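CutA1 (Shewanella, PDB 3AHP) is a trimeric member of the CutA1 divalent-ion tolerance family, probably involved in binding or tolerance of divalent metal ions such as copper. Local coordinates at residues 17-22 / 57-62. Residues are numbered along the deposited sequence; the frame is centred on the assembly and turned at random.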
loop_
_atom_site.group_PDB
_atom_site.type_symbol
_atom_site.label_atom_id
_atom_site.label_comp_id
_atom_site.label_asym_id
_atom_site.label_seq_id
_atom_site.Cartn_x
_atom_site.Cartn_y
_atom_site.Cartn_z
ATOM N N ASP B 17 -10.353 -16.340 -6.450
ATOM C CA ASP B 17 -10.641 -16.780 -7.812
ATOM C C ASP B 17 -10.993 -15.604 -8.722
ATOM O O ASP B 17 -10.548 -15.514 -9.872
ATOM C CB ASP B 17 -11.773 -17.805 -7.819
ATOM C CG ASP B 17 -11.381 -19.096 -7.144
ATOM O OD1 ASP B 17 -10.232 -19.547 -7.342
ATOM O OD2 ASP B 17 -12.191 -19.624 -6.360
ATOM N N ILE B 18 -11.827 -14.716 -8.204
ATOM C CA ILE B 18 -12.157 -13.520 -8.922
ATOM C C ILE B 18 -10.906 -12.649 -9.138
ATOM O O ILE B 18 -10.681 -12.131 -10.229
ATOM C CB ILE B 18 -13.295 -12.764 -8.208
ATOM C CG1 ILE B 18 -14.523 -13.678 -8.088
ATOM C CG2 ILE B 18 -13.606 -11.436 -8.917
ATOM C CD1 ILE B 18 -15.605 -13.196 -7.102
ATOM N N ALA B 19 -10.093 -12.496 -8.100
ATOM C CA ALA B 19 -8.887 -11.670 -8.197
ATOM C C ALA B 19 -7.987 -12.208 -9.299
ATOM O O ALA B 19 -7.503 -11.456 -10.157
ATOM C CB ALA B 19 -8.152 -11.642 -6.875
ATOM N N CYS B 20 -7.846 -13.526 -9.315
ATOM C CA CYS B 20 -7.069 -14.200 -10.319
ATOM C C CYS B 20 -7.600 -13.994 -11.729
ATOM O O CYS B 20 -6.840 -13.784 -12.665
ATOM C CB CYS B 20 -6.980 -15.680 -10.009
ATOM S SG CYS B 20 -5.758 -16.490 -11.053
ATOM N N ARG B 21 -8.909 -14.105 -11.882
ATOM C CA ARG B 21 -9.556 -13.911 -13.155
ATOM C C ARG B 21 -9.319 -12.482 -13.678
ATOM O O ARG B 21 -8.925 -12.295 -14.825
ATOM C CB ARG B 21 -11.045 -14.232 -13.007
ATOM C CG ARG B 21 -11.784 -14.542 -14.306
ATOM C CD ARG B 21 -13.043 -15.408 -14.060
ATOM N NE ARG B 21 -14.195 -14.632 -13.579
ATOM C CZ ARG B 21 -14.866 -14.892 -12.454
ATOM N NH1 ARG B 21 -14.508 -15.918 -11.675
ATOM N NH2 ARG B 21 -15.888 -14.116 -12.101
ATOM N N ILE B 22 -9.555 -11.483 -12.835
ATOM C CA ILE B 22 -9.302 -10.100 -13.189
ATOM C C ILE B 22 -7.816 -9.824 -13.399
ATOM O O ILE B 22 -7.442 -9.233 -14.409
ATOM C CB ILE B 22 -9.921 -9.116 -12.157
ATOM C CG1 ILE B 22 -11.439 -9.336 -12.065
ATOM C CG2 ILE B 22 -9.611 -7.661 -12.530
ATOM C CD1 ILE B 22 -12.121 -8.713 -10.852
ATOM N N VAL B 57 -10.113 -10.235 -1.041
ATOM C CA VAL B 57 -8.797 -10.398 -1.549
ATOM C C VAL B 57 -8.212 -9.136 -2.167
ATOM O O VAL B 57 -8.728 -8.601 -3.103
ATOM C CB VAL B 57 -8.770 -11.594 -2.451
ATOM C CG1 VAL B 57 -8.487 -11.239 -3.805
ATOM C CG2 VAL B 57 -7.819 -12.612 -1.967
ATOM N N PRO B 58 -7.104 -8.674 -1.624
ATOM C CA PRO B 58 -6.540 -7.388 -1.972
ATOM C C PRO B 58 -5.701 -7.415 -3.237
ATOM O O PRO B 58 -5.091 -8.382 -3.493
ATOM C CB PRO B 58 -5.702 -7.089 -0.760
ATOM C CG PRO B 58 -5.333 -8.310 -0.282
ATOM C CD PRO B 58 -6.387 -9.252 -0.498
ATOM N N MET B 59 -5.730 -6.365 -4.035
ATOM C CA MET B 59 -4.928 -6.326 -5.266
ATOM C C MET B 59 -4.124 -5.027 -5.401
ATOM O O MET B 59 -4.663 -3.947 -5.193
ATOM C CB MET B 59 -5.817 -6.493 -6.498
ATOM C CG MET B 59 -6.389 -7.875 -6.682
ATOM S SD MET B 59 -7.270 -8.034 -8.247
ATOM C CE MET B 59 -6.013 -8.759 -9.261
ATOM N N GLN B 60 -2.854 -5.141 -5.782
ATOM C CA GLN B 60 -2.100 -3.991 -6.270
ATOM C C GLN B 60 -1.866 -4.078 -7.776
ATOM O O GLN B 60 -1.356 -5.073 -8.264
ATOM C CB GLN B 60 -0.748 -3.884 -5.576
ATOM C CG GLN B 60 -0.766 -3.635 -4.072
ATOM C CD GLN B 60 0.658 -3.544 -3.511
ATOM O OE1 GLN B 60 0.852 -3.420 -2.297
ATOM N NE2 GLN B 60 1.668 -3.626 -4.409
ATOM N N ILE B 61 -2.217 -3.020 -8.502
ATOM C CA ILE B 61 -1.974 -2.958 -9.950
ATOM C C ILE B 61 -0.908 -1.918 -10.283
ATOM O O ILE B 61 -1.010 -0.762 -9.876
ATOM C CB ILE B 61 -3.251 -2.602 -10.757
ATOM C CG1 ILE B 61 -4.359 -3.642 -10.532
ATOM C CG2 ILE B 61 -2.916 -2.480 -12.229
ATOM C CD1 ILE B 61 -5.779 -3.081 -10.659
ATOM N N LYS B 62 0.109 -2.315 -11.034
ATOM C CA LYS B 62 1.093 -1.344 -11.449
ATOM C C LYS B 62 1.005 -1.111 -12.936
ATOM O O LYS B 62 1.001 -2.061 -13.726
ATOM C CB LYS B 62 2.498 -1.752 -11.010
ATOM C CG LYS B 62 2.654 -1.804 -9.495
ATOM C CD LYS B 62 3.455 -3.014 -9.069
ATOM C CE LYS B 62 2.572 -4.154 -8.600
ATOM N NZ LYS B 62 2.680 -4.315 -7.113
#
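Ala-19 on helix 16-28 faces Val-57 on strand 50-64, their CA atoms 6.8 Å apart, the nearest pair of CA atoms across segments 17-22 and 57-62. The contact is small, burying 169 Å² in all, and rests on one helix residue set against two strand residues of the same sheet face. The Ala-19 methyl points at the strand, where the modelled approach of the Val-57 side chain is too close to trust, and Met-59 SD lies 4.0 Å from Ala-19 CB. With CG anti to its carbonyl carbon (chi1 -71°), Met-59 reaches from the sheet toward the helix; a bend at chi3 (97°) then lays CE beside the Ala-19 carbonyl. This is helix-on-sheet packing in the ferredoxin-like, GlnB-related fold of CutA1: helix 16-28 directly follows strand 6-13, which pairs antiparallel with strand 50-64, and covers one face of both. Backbone hydrogen bonds of Val-57 with Cys-13 and Met-59 with Thr-11 tie the two strands together beneath the helix. Met-59 also touches Ala-23 one turn further along, as well as Val-35 and Ile-37 on the strand 34-38 side. Replacing Met-59 by an alanine would remove SD and CE and would probably leave the Ala-19 methyl without the sulphur against it, opening a gap between helix and sheet. Further along, Ile-22 turns toward the sheet and packs on Cys-13 and on Val-75 and Met-78 of helix 68-78.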